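Local coordinates for glutathione S-transferase enzyme with thioredoxin-like domain (PDB 4L8E), which probably conjugates glutathione to electrophilic compounds as a glutathione transferase family member, and binds two glutathione molecules per subunit, at residues 31-36 with 41-46; 80-85 with 103-108; 97-102 with 130-135. All blocks are in the same frame, centred on the assembly; numbering follows the deposited sequence.

The three contacts lie around the thioredoxin-like N-terminal domain and its glutathione site. Contact 1 packs strand 30-33 against helix 37-49, and contact 2 packs strand 81-84, the neighbour of 30-33 in the four-stranded sheet, against helix 99-110; their centres are about 11 Å apart. Contact 3, centred about 13 Å from each of the others, uses the start of that second helix and joins it to helix 118-145. Along the chain contact 1 closes first, whereas the segments of contacts 2 and 3 alternate. Contacts 1 and 3 meet the same glutathione, and contacts 2 and 3 reach the second subunit, so sheet, ligand site and dimer interface share helix 99-110.

Contact 1 (31-36 with 41-46); sequences LYYAPT and KITLFL. With GSH (glutathione), chain D; GSH (glutathione), chain C.
The ring of Y33 meets T43 obliquely: methyl CG2 of T43 comes in beside the CD1-CE1 bond, 3.7 Å from Y33 CE1, and the two side chains cross at about a right angle. Beyond that rim a water ties the hydroxyls together, 2.8 Å from Y33 OH and equally 2.8 Å from T43 OG1. Threonine thus splits its work, its methyl packing and its hydroxyl facing the water, with T43 OG1 also making a weak hydrogen bond to the carbonyl of Y40. L31, with its CG trans to the backbone N (chi1 175°), points at the helix and divides its two methyls among three residues. Its CD2 lies 3.6 Å from T43 CG2 and also touches L46 CD1, while its CD1 rests 3.8 Å from I42 CG2. Where the strand ends, T36 N-caps helix 37-49 through OG1 to the N of G39; T36 OG1 is also 3.2 Å from SG2 of the chain C glutathione. The extended chain of K41 carries NZ to three acceptors, N38 OD1, Q131 OE1 and S99 OG, beside that ligand. The contact forms the first half of the beta-alpha-beta unit that opens the thioredoxin-like domain: strand 30-33 pairs with strands 54-57 and 81-84, while I42 and F45 pack on helix 99-110, T43 and L44 on helix 224-230, K41 and L44 on helix 188-197.

Contact 2 (80-85 with 103-108); sequences PAIVDH and LLYLAN
Strand 81-84 and helix 103-108 run in roughly the same direction, their axes 34° apart and 10.9 Å at closest approach, which sets I82 and D84 opposite Y105 and L106. The pair belongs to the second half of the thioredoxin-like fold, where helix 99-110 covers one side of the sheet. The strand is preceded by P80, whose peptide bond is cis, the hallmark proline of this fold; here it lines the glutathione pocket. I82 provides the apolar part of the contact. It extends CD1 into the angle between two helix residues, 4.2 Å from L106 CD2 and 4.3 Å from Y105 CD2. The side chains of I82 and L106 lie alongside each other, pointing opposite ways, and the methyl approaches the tyrosine ring obliquely. On the sheet side I82 packs on I96 of strand 94-97 and on L31, and Y105 also rests on I94 and I96. The second subunit also reaches this helix: L125 of that subunit packs on L104, and its T122 on Y105. At the C-terminal end of the strand the contact turns polar, at D84. D84 OD1 accepts from the N of Q86, and D84 OD2 makes a salt bridge to K109 NZ, which would probably favour the ionised acid. Y105 OH donates to D84 OD2 over 2.6 Å, meeting that oxygen from its anti side, 24° out of the carboxylate plane, with ring and carboxylate turned 79° apart.

Contact 3 (97-102 with 130-135); sequences FESGAI and WQVAGF. With GSH (glutathione), chain C.
S99 and G100 meet V132 where the first turn of helix 99-110 lies against helix 118-145, and their sequence, SGAIL from S99 to L103, resembles the SNAIL/TRAIL motif of cytosolic glutathione transferases. Ahead of it, F97 stacks edge-to-face with W127 of the second subunit. E98 follows at the N-cap position with a positive phi of 81°. Its chain folds back at the second torsion and accepts a hydrogen bond at OE1 from glutathione N1, 2.8 Å away, while its side chain also packs on A133 of the second subunit. S99 grips the carboxylate at the same end of the ligand twice: its backbone N donates to O11 over 2.8 Å at 163°, and its OG donates to O12 over 2.5 Å. The N-terminal end of a helix pointing at this carboxylate would probably stabilise its charge. At G100 the helices come close, with a CA separation of 6.5 Å from V132; lacking a side chain, G100 offers its bare CA to V132 CG1 at 4.0 Å. A101 then packs on F129 of the second subunit, and I102 turns to the sheet at I96. Across the contact, helix 118-145 has a pi-type turn at 131-135, which includes V132: the carbonyl oxygen of W130 accepts from G134 N at 2.9 Å and from F135 N at 3.3 Å, the second being the i+5 bond of the pi-type turn.

Contact 1 (31-36 with 41-46)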
loop_
_atom_site.group_PDB
_atom_site.type_symbol
_atom_site.label_atom_id
_atom_site.label_comp_id
_atom_site.label_asym_id
_atom_site.label_seq_id
_atom_site.Cartn_x
_atom_site.Cartn_y
_atom_site.Cartn_z
ATOM N N LEU A 31 18.664 -4.751 8.898
ATOM C CA LEU A 31 17.887 -3.764 8.168
ATOM C C LEU A 31 18.679 -3.213 6.987
ATOM O O LEU A 31 19.759 -2.651 7.155
ATOM C CB LEU A 31 17.465 -2.626 9.086
ATOM C CG LEU A 31 16.730 -1.447 8.439
ATOM C CD1 LEU A 31 15.444 -1.818 7.729
ATOM C CD2 LEU A 31 16.499 -0.367 9.482
ATOM N N TYR A 32 18.123 -3.386 5.801
ATOM C CA TYR A 32 18.694 -2.847 4.571
ATOM C C TYR A 32 18.057 -1.465 4.350
ATOM O O TYR A 32 16.833 -1.332 4.240
ATOM C CB TYR A 32 18.467 -3.840 3.414
ATOM C CG TYR A 32 19.218 -5.096 3.683
ATOM C CD1 TYR A 32 18.684 -6.086 4.506
ATOM C CD2 TYR A 32 20.506 -5.269 3.194
ATOM C CE1 TYR A 32 19.427 -7.225 4.834
ATOM C CE2 TYR A 32 21.235 -6.407 3.488
ATOM C CZ TYR A 32 20.691 -7.382 4.300
ATOM O OH TYR A 32 21.425 -8.511 4.602
ATOM N N TYR A 33 18.916 -0.436 4.353
ATOM C CA TYR A 33 18.481 0.919 4.676
ATOM C C TYR A 33 19.156 2.006 3.868
ATOM O O TYR A 33 20.333 1.910 3.550
ATOM C CB TYR A 33 18.823 1.173 6.142
ATOM C CG TYR A 33 18.665 2.590 6.680
ATOM C CD1 TYR A 33 17.449 3.030 7.201
ATOM C CD2 TYR A 33 19.736 3.450 6.730
ATOM C CE1 TYR A 33 17.332 4.320 7.736
ATOM C CE2 TYR A 33 19.626 4.741 7.258
ATOM C CZ TYR A 33 18.407 5.170 7.742
ATOM O OH TYR A 33 18.340 6.457 8.261
ATOM N N ALA A 34 18.389 3.057 3.587
ATOM C CA ALA A 34 18.925 4.339 3.166
ATOM C C ALA A 34 18.142 5.400 3.936
ATOM O O ALA A 34 16.996 5.165 4.307
ATOM C CB ALA A 34 18.764 4.547 1.664
ATOM N N PRO A 35 18.760 6.555 4.180
ATOM C CA PRO A 35 18.119 7.638 4.920
ATOM C C PRO A 35 17.131 8.389 4.046
ATOM O O PRO A 35 17.426 9.463 3.505
ATOM C CB PRO A 35 19.292 8.533 5.304
ATOM C CG PRO A 35 20.296 8.307 4.212
ATOM C CD PRO A 35 20.181 6.848 3.910
ATOM N N THR A 36 15.961 7.795 3.934
ATOM C CA THR A 36 14.870 8.271 3.099
ATOM C C THR A 36 13.585 8.067 3.897
ATOM O O THR A 36 13.578 7.353 4.874
ATOM C CB THR A 36 14.743 7.386 1.869
ATOM O OG1 THR A 36 14.430 6.057 2.286
ATOM C CG2 THR A 36 16.008 7.372 1.045
ATOM N N LYS A 41 10.865 5.002 8.434
ATOM C CA LYS A 41 9.725 4.322 9.041
ATOM C C LYS A 41 10.198 3.183 9.931
ATOM O O LYS A 41 9.658 2.962 11.011
ATOM C CB LYS A 41 8.787 3.728 7.992
ATOM C CG LYS A 41 8.100 4.719 7.084
ATOM C CD LYS A 41 7.310 3.939 6.043
ATOM C CE LYS A 41 6.637 4.823 5.014
ATOM N NZ LYS A 41 5.975 3.982 3.945
ATOM N N ILE A 42 11.177 2.432 9.446
ATOM C CA ILE A 42 11.581 1.221 10.125
ATOM C C ILE A 42 12.500 1.536 11.299
ATOM O O ILE A 42 12.370 0.942 12.375
ATOM C CB ILE A 42 12.207 0.190 9.178
ATOM C CG1 ILE A 42 11.322 0.012 7.927
ATOM C CG2 ILE A 42 12.408 -1.112 9.919
ATOM C CD1 ILE A 42 9.831 -0.334 8.214
ATOM N N THR A 43 13.428 2.459 11.118
ATOM C CA THR A 43 14.266 2.846 12.270
ATOM C C THR A 43 13.453 3.550 13.361
ATOM O O THR A 43 13.739 3.389 14.535
ATOM C CB THR A 43 15.481 3.684 11.873
ATOM O OG1 THR A 43 15.041 4.846 11.176
ATOM C CG2 THR A 43 16.428 2.867 11.003
ATOM N N LEU A 44 12.415 4.293 12.995
ATOM C CA LEU A 44 11.498 4.820 14.017
ATOM C C LEU A 44 10.911 3.693 14.861
ATOM O O LEU A 44 10.934 3.770 16.102
ATOM C CB LEU A 44 10.355 5.636 13.388
ATOM C CG LEU A 44 10.686 7.032 12.862
ATOM C CD1 LEU A 44 9.459 7.603 12.112
ATOM C CD2 LEU A 44 11.131 8.022 13.955
ATOM N N PHE A 45 10.376 2.668 14.192
ATOM C CA PHE A 45 9.771 1.549 14.883
ATOM C C PHE A 45 10.818 0.876 15.785
ATOM O O PHE A 45 10.571 0.660 16.949
ATOM C CB PHE A 45 9.176 0.523 13.928
ATOM C CG PHE A 45 8.518 -0.607 14.642
ATOM C CD1 PHE A 45 9.279 -1.657 15.132
ATOM C CD2 PHE A 45 7.175 -0.597 14.901
ATOM C CE1 PHE A 45 8.691 -2.677 15.842
ATOM C CE2 PHE A 45 6.597 -1.606 15.604
ATOM C CZ PHE A 45 7.363 -2.649 16.087
ATOM N N LEU A 46 11.985 0.572 15.240
ATOM C CA LEU A 46 12.998 -0.185 15.994
ATOM C C LEU A 46 13.511 0.621 17.192
ATOM O O LEU A 46 13.793 0.068 18.272
ATOM C CB LEU A 46 14.148 -0.596 15.061
ATOM C CG LEU A 46 13.719 -1.646 14.013
ATOM C CD1 LEU A 46 14.763 -1.732 12.913
ATOM C CD2 LEU A 46 13.502 -3.000 14.655
HETATM C CG1 GSH D . 16.220 12.256 4.434
HETATM C CD1 GSH D . 14.799 12.419 3.906
HETATM O OE1 GSH D . 13.846 11.987 4.552
HETATM N N2 GSH D . 14.642 13.116 2.615
HETATM C CA2 GSH D . 13.381 13.343 1.974
HETATM C C2 GSH D . 13.382 12.597 0.653
HETATM O O2 GSH D . 12.457 12.785 -0.150
HETATM C CB2 GSH D . 13.124 14.805 1.747
HETATM S SG2 GSH D . 12.571 15.556 3.265
HETATM N N3 GSH D . 14.450 11.650 0.313
HETATM C CA3 GSH D . 14.403 10.921 -0.952
HETATM C C3 GSH D . 14.648 11.754 -2.171
HETATM O O31 GSH D . 14.332 11.287 -3.298
HETATM O O32 GSH D . 15.167 12.897 -2.092
HETATM N N1 GSH C . 6.324 0.822 -1.291
HETATM C CA1 GSH C . 7.718 0.761 -0.863
HETATM C C1 GSH C . 7.784 0.674 0.638
HETATM O O11 GSH C . 8.753 0.073 1.206
HETATM O O12 GSH C . 6.853 1.171 1.363
HETATM C CB1 GSH C . 8.469 1.962 -1.368
HETATM C CG1 GSH C . 9.961 1.882 -1.088
HETATM C CD1 GSH C . 10.729 2.938 -1.853
HETATM O OE1 GSH C . 10.203 3.729 -2.621
HETATM N N2 GSH C . 12.140 2.934 -1.658
HETATM C CA2 GSH C . 13.008 3.852 -2.297
HETATM C C2 GSH C . 14.027 3.042 -3.058
HETATM O O2 GSH C . 14.637 2.056 -2.588
HETATM C CB2 GSH C . 13.748 4.726 -1.340
HETATM S SG2 GSH C . 12.623 5.615 -0.298
HETATM N N3 GSH C . 14.267 3.427 -4.409
HETATM C CA3 GSH C . 15.249 2.679 -5.168
HETATM C C3 GSH C . 14.851 2.605 -6.598
HETATM O O31 GSH C . 15.712 2.196 -7.414
HETATM O O32 GSH C . 13.681 2.934 -6.962
HETATM O O HOH W 1 17.497 6.076 10.931
#

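Contact 2 (80-85 with 103-108)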
loop_
_atom_site.group_PDB
_atom_site.type_symbol
_atom_site.label_atom_id
_atom_site.label_comp_id
_atom_site.label_asym_id
_atom_site.label_seq_id
_atom_site.Cartn_x
_atom_site.Cartn_y
_atom_site.Cartn_z
ATOM N N PRO A 80 12.979 -0.062 2.354
ATOM C CA PRO A 80 13.664 -0.972 3.284
ATOM C C PRO A 80 13.350 -2.429 3.029
ATOM O O PRO A 80 12.368 -2.755 2.351
ATOM C CB PRO A 80 13.092 -0.570 4.635
ATOM C CG PRO A 80 11.700 -0.108 4.306
ATOM C CD PRO A 80 11.845 0.623 2.997
ATOM N N ALA A 81 14.219 -3.287 3.551
ATOM C CA ALA A 81 13.967 -4.704 3.643
ATOM C C ALA A 81 14.614 -5.130 4.930
ATOM O O ALA A 81 15.531 -4.450 5.403
ATOM C CB ALA A 81 14.592 -5.449 2.445
ATOM N N ILE A 82 14.101 -6.200 5.530
ATOM C CA ILE A 82 14.754 -6.798 6.691
ATOM C C ILE A 82 14.952 -8.276 6.498
ATOM O O ILE A 82 14.302 -8.917 5.675
ATOM C CB ILE A 82 14.001 -6.592 8.033
ATOM C CG1 ILE A 82 12.659 -7.313 8.030
ATOM C CG2 ILE A 82 13.872 -5.125 8.366
ATOM C CD1 ILE A 82 12.030 -7.446 9.435
ATOM N N VAL A 83 15.913 -8.805 7.238
ATOM C CA VAL A 83 16.039 -10.229 7.456
ATOM C C VAL A 83 15.995 -10.449 8.970
ATOM O O VAL A 83 16.758 -9.853 9.745
ATOM C CB VAL A 83 17.323 -10.778 6.845
ATOM C CG1 VAL A 83 17.466 -12.276 7.139
ATOM C CG2 VAL A 83 17.320 -10.493 5.350
ATOM N N ASP A 84 15.035 -11.264 9.399
ATOM C CA ASP A 84 14.915 -11.654 10.786
ATOM C C ASP A 84 15.515 -13.040 10.924
ATOM O O ASP A 84 14.941 -14.042 10.446
ATOM C CB ASP A 84 13.437 -11.689 11.194
ATOM C CG ASP A 84 13.222 -12.048 12.656
ATOM O OD1 ASP A 84 14.203 -12.281 13.402
ATOM O OD2 ASP A 84 12.045 -12.087 13.072
ATOM N N HIS A 85 16.675 -13.096 11.559
ATOM C CA HIS A 85 17.362 -14.348 11.792
ATOM C C HIS A 85 16.868 -15.136 12.998
ATOM O O HIS A 85 17.327 -16.242 13.229
ATOM C CB HIS A 85 18.870 -14.112 11.946
ATOM C CG HIS A 85 19.505 -13.568 10.714
ATOM N ND1 HIS A 85 19.894 -14.372 9.668
ATOM C CD2 HIS A 85 19.780 -12.296 10.341
ATOM C CE1 HIS A 85 20.381 -13.618 8.698
ATOM N NE2 HIS A 85 20.321 -12.356 9.082
ATOM N N LEU A 103 6.497 -3.260 8.941
ATOM C CA LEU A 103 5.887 -2.679 10.128
ATOM C C LEU A 103 4.874 -3.640 10.749
ATOM O O LEU A 103 4.836 -3.807 11.964
ATOM C CB LEU A 103 5.250 -1.308 9.824
ATOM C CG LEU A 103 6.223 -0.146 9.597
ATOM C CD1 LEU A 103 5.456 1.077 9.132
ATOM C CD2 LEU A 103 7.030 0.172 10.838
ATOM N N LEU A 104 4.050 -4.257 9.917
ATOM C CA LEU A 104 3.050 -5.191 10.410
ATOM C C LEU A 104 3.714 -6.399 11.049
ATOM O O LEU A 104 3.328 -6.837 12.134
ATOM C CB LEU A 104 2.131 -5.615 9.256
ATOM C CG LEU A 104 1.051 -6.631 9.603
ATOM C CD1 LEU A 104 0.217 -6.144 10.763
ATOM C CD2 LEU A 104 0.183 -6.885 8.374
ATOM N N TYR A 105 4.719 -6.957 10.378
ATOM C CA TYR A 105 5.428 -8.117 10.909
ATOM C C TYR A 105 6.076 -7.811 12.257
ATOM O O TYR A 105 5.990 -8.613 13.186
ATOM C CB TYR A 105 6.496 -8.563 9.907
ATOM C CG TYR A 105 7.387 -9.665 10.397
ATOM C CD1 TYR A 105 7.060 -10.986 10.208
ATOM C CD2 TYR A 105 8.590 -9.382 11.042
ATOM C CE1 TYR A 105 7.886 -12.003 10.650
ATOM C CE2 TYR A 105 9.432 -10.390 11.483
ATOM C CZ TYR A 105 9.078 -11.715 11.285
ATOM O OH TYR A 105 9.880 -12.749 11.697
ATOM N N LEU A 106 6.742 -6.655 12.355
ATOM C CA LEU A 106 7.427 -6.288 13.595
ATOM C C LEU A 106 6.433 -5.955 14.715
ATOM O O LEU A 106 6.681 -6.265 15.882
ATOM C CB LEU A 106 8.374 -5.105 13.361
ATOM C CG LEU A 106 9.616 -5.449 12.517
ATOM C CD1 LEU A 106 10.427 -4.191 12.263
ATOM C CD2 LEU A 106 10.436 -6.505 13.184
ATOM N N ALA A 107 5.341 -5.293 14.356
ATOM C CA ALA A 107 4.305 -4.977 15.351
ATOM C C ALA A 107 3.725 -6.266 15.909
ATOM O O ALA A 107 3.513 -6.380 17.111
ATOM C CB ALA A 107 3.245 -4.087 14.737
ATOM N N ASN A 108 3.507 -7.272 15.052
ATOM C CA ASN A 108 2.989 -8.563 15.504
ATOM C C ASN A 108 3.989 -9.319 16.351
ATOM O O ASN A 108 3.642 -9.899 17.367
ATOM C CB ASN A 108 2.563 -9.440 14.319
ATOM C CG ASN A 108 1.293 -8.962 13.662
ATOM O OD1 ASN A 108 0.524 -8.213 14.257
ATOM N ND2 ASN A 108 1.044 -9.415 12.430
#

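Contact 3 (97-102 with 130-135)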
loop_
_atom_site.group_PDB
_atom_site.type_symbol
_atom_site.label_atom_id
_atom_site.label_comp_id
_atom_site.label_asym_id
_atom_site.label_seq_id
_atom_site.Cartn_x
_atom_site.Cartn_y
_atom_site.Cartn_z
ATOM N N PHE A 97 10.393 -7.443 2.264
ATOM C CA PHE A 97 10.423 -6.092 1.724
ATOM C C PHE A 97 9.017 -5.480 1.819
ATOM O O PHE A 97 8.059 -6.182 2.165
ATOM C CB PHE A 97 10.991 -6.042 0.289
ATOM C CG PHE A 97 10.130 -6.667 -0.748
ATOM C CD1 PHE A 97 10.205 -8.023 -1.007
ATOM C CD2 PHE A 97 9.249 -5.899 -1.502
ATOM C CE1 PHE A 97 9.405 -8.620 -1.959
ATOM C CE2 PHE A 97 8.440 -6.496 -2.450
ATOM C CZ PHE A 97 8.512 -7.857 -2.689
ATOM N N GLU A 98 8.930 -4.178 1.518
ATOM C CA GLU A 98 7.750 -3.322 1.702
ATOM C C GLU A 98 7.640 -2.843 3.140
ATOM O O GLU A 98 7.397 -3.613 4.059
ATOM C CB GLU A 98 6.420 -3.958 1.245
ATOM C CG GLU A 98 6.290 -4.089 -0.247
ATOM C CD GLU A 98 6.253 -2.740 -0.980
ATOM O OE1 GLU A 98 5.664 -1.766 -0.455
ATOM O OE2 GLU A 98 6.774 -2.681 -2.112
ATOM N N SER A 99 7.804 -1.537 3.318
ATOM C CA SER A 99 7.769 -0.949 4.650
ATOM C C SER A 99 6.501 -1.299 5.411
ATOM O O SER A 99 6.561 -1.555 6.593
ATOM C CB SER A 99 7.963 0.568 4.604
ATOM O OG SER A 99 6.936 1.251 3.907
ATOM N N GLY A 100 5.357 -1.339 4.719
ATOM C CA GLY A 100 4.093 -1.690 5.368
ATOM C C GLY A 100 4.070 -3.102 5.917
ATOM O O GLY A 100 3.615 -3.326 7.056
ATOM N N ALA A 101 4.570 -4.061 5.129
ATOM C CA ALA A 101 4.676 -5.433 5.543
ATOM C C ALA A 101 5.661 -5.603 6.703
ATOM O O ALA A 101 5.438 -6.429 7.591
ATOM C CB ALA A 101 5.105 -6.318 4.386
ATOM N N ILE A 102 6.761 -4.864 6.663
ATOM C CA ILE A 102 7.764 -4.928 7.732
ATOM C C ILE A 102 7.189 -4.390 9.022
ATOM O O ILE A 102 7.350 -4.989 10.083
ATOM C CB ILE A 102 9.011 -4.126 7.351
ATOM C CG1 ILE A 102 9.666 -4.768 6.129
ATOM C CG2 ILE A 102 9.993 -4.040 8.525
ATOM C CD1 ILE A 102 10.733 -3.889 5.480
ATOM N N TRP A 130 -3.551 3.226 3.749
ATOM C CA TRP A 130 -3.770 4.519 3.088
ATOM C C TRP A 130 -2.419 5.204 2.838
ATOM O O TRP A 130 -2.178 5.750 1.752
ATOM C CB TRP A 130 -4.649 5.437 3.918
ATOM C CG TRP A 130 -4.739 6.851 3.443
ATOM C CD1 TRP A 130 -5.553 7.341 2.474
ATOM C CD2 TRP A 130 -3.957 7.956 3.908
ATOM N NE1 TRP A 130 -5.355 8.690 2.316
ATOM C CE2 TRP A 130 -4.388 9.095 3.203
ATOM C CE3 TRP A 130 -2.980 8.099 4.883
ATOM C CZ2 TRP A 130 -3.843 10.362 3.423
ATOM C CZ3 TRP A 130 -2.439 9.364 5.101
ATOM C CH2 TRP A 130 -2.866 10.470 4.378
ATOM N N GLN A 131 -1.529 5.098 3.817
ATOM C CA GLN A 131 -0.175 5.678 3.670
ATOM C C GLN A 131 0.604 5.004 2.553
ATOM O O GLN A 131 1.175 5.692 1.695
ATOM C CB GLN A 131 0.631 5.612 4.973
ATOM C CG GLN A 131 1.922 6.396 4.925
ATOM C CD GLN A 131 3.014 5.710 4.137
ATOM O OE1 GLN A 131 3.244 4.522 4.305
ATOM N NE2 GLN A 131 3.721 6.480 3.280
ATOM N N VAL A 132 0.672 3.664 2.560
ATOM C CA VAL A 132 1.552 2.991 1.611
ATOM C C VAL A 132 1.003 3.046 0.184
ATOM O O VAL A 132 1.765 2.977 -0.770
ATOM C CB VAL A 132 1.875 1.543 2.012
ATOM C CG1 VAL A 132 2.598 1.498 3.377
ATOM C CG2 VAL A 132 0.661 0.687 2.017
ATOM N N ALA A 133 -0.317 3.182 0.054
ATOM C CA ALA A 133 -0.980 3.146 -1.245
ATOM C C ALA A 133 -1.223 4.510 -1.860
ATOM O O ALA A 133 -1.390 4.632 -3.093
ATOM C CB ALA A 133 -2.320 2.371 -1.136
ATOM N N GLY A 134 -1.292 5.537 -1.019
ATOM C CA GLY A 134 -1.627 6.872 -1.495
ATOM C C GLY A 134 -0.642 7.946 -1.046
ATOM O O GLY A 134 -0.056 8.630 -1.885
ATOM N N PHE A 135 -0.447 8.109 0.259
ATOM C CA PHE A 135 0.358 9.219 0.764
ATOM C C PHE A 135 1.814 9.134 0.240
ATOM O O PHE A 135 2.359 10.073 -0.359
ATOM C CB PHE A 135 0.273 9.229 2.297
ATOM C CG PHE A 135 0.678 10.548 2.943
ATOM C CD1 PHE A 135 -0.103 11.670 2.761
ATOM C CD2 PHE A 135 1.823 10.647 3.741
ATOM C CE1 PHE A 135 0.226 12.873 3.348
ATOM C CE2 PHE A 135 2.153 11.853 4.342
ATOM C CZ PHE A 135 1.346 12.973 4.143
HETATM N N1 GSH C . 6.324 0.822 -1.291
HETATM C CA1 GSH C . 7.718 0.761 -0.863
HETATM C C1 GSH C . 7.784 0.674 0.638
HETATM O O11 GSH C . 8.753 0.073 1.206
HETATM O O12 GSH C . 6.853 1.171 1.363
HETATM C CB1 GSH C . 8.469 1.962 -1.368
HETATM C CG1 GSH C . 9.961 1.882 -1.088
HETATM C CD1 GSH C . 10.729 2.938 -1.853
HETATM O OE1 GSH C . 10.203 3.729 -2.621
HETATM N N2 GSH C . 12.140 2.934 -1.658
HETATM C CA2 GSH C . 13.008 3.852 -2.297
HETATM C C2 GSH C . 14.027 3.042 -3.058
HETATM O O2 GSH C . 14.637 2.056 -2.588
HETATM C CB2 GSH C . 13.748 4.726 -1.340
HETATM S SG2 GSH C . 12.623 5.615 -0.298
HETATM N N3 GSH C . 14.267 3.427 -4.409
HETATM C CA3 GSH C . 15.249 2.679 -5.168
HETATM C C3 GSH C . 14.851 2.605 -6.598
HETATM O O31 GSH C . 15.712 2.196 -7.414
HETATM O O32 GSH C . 13.681 2.934 -6.962
#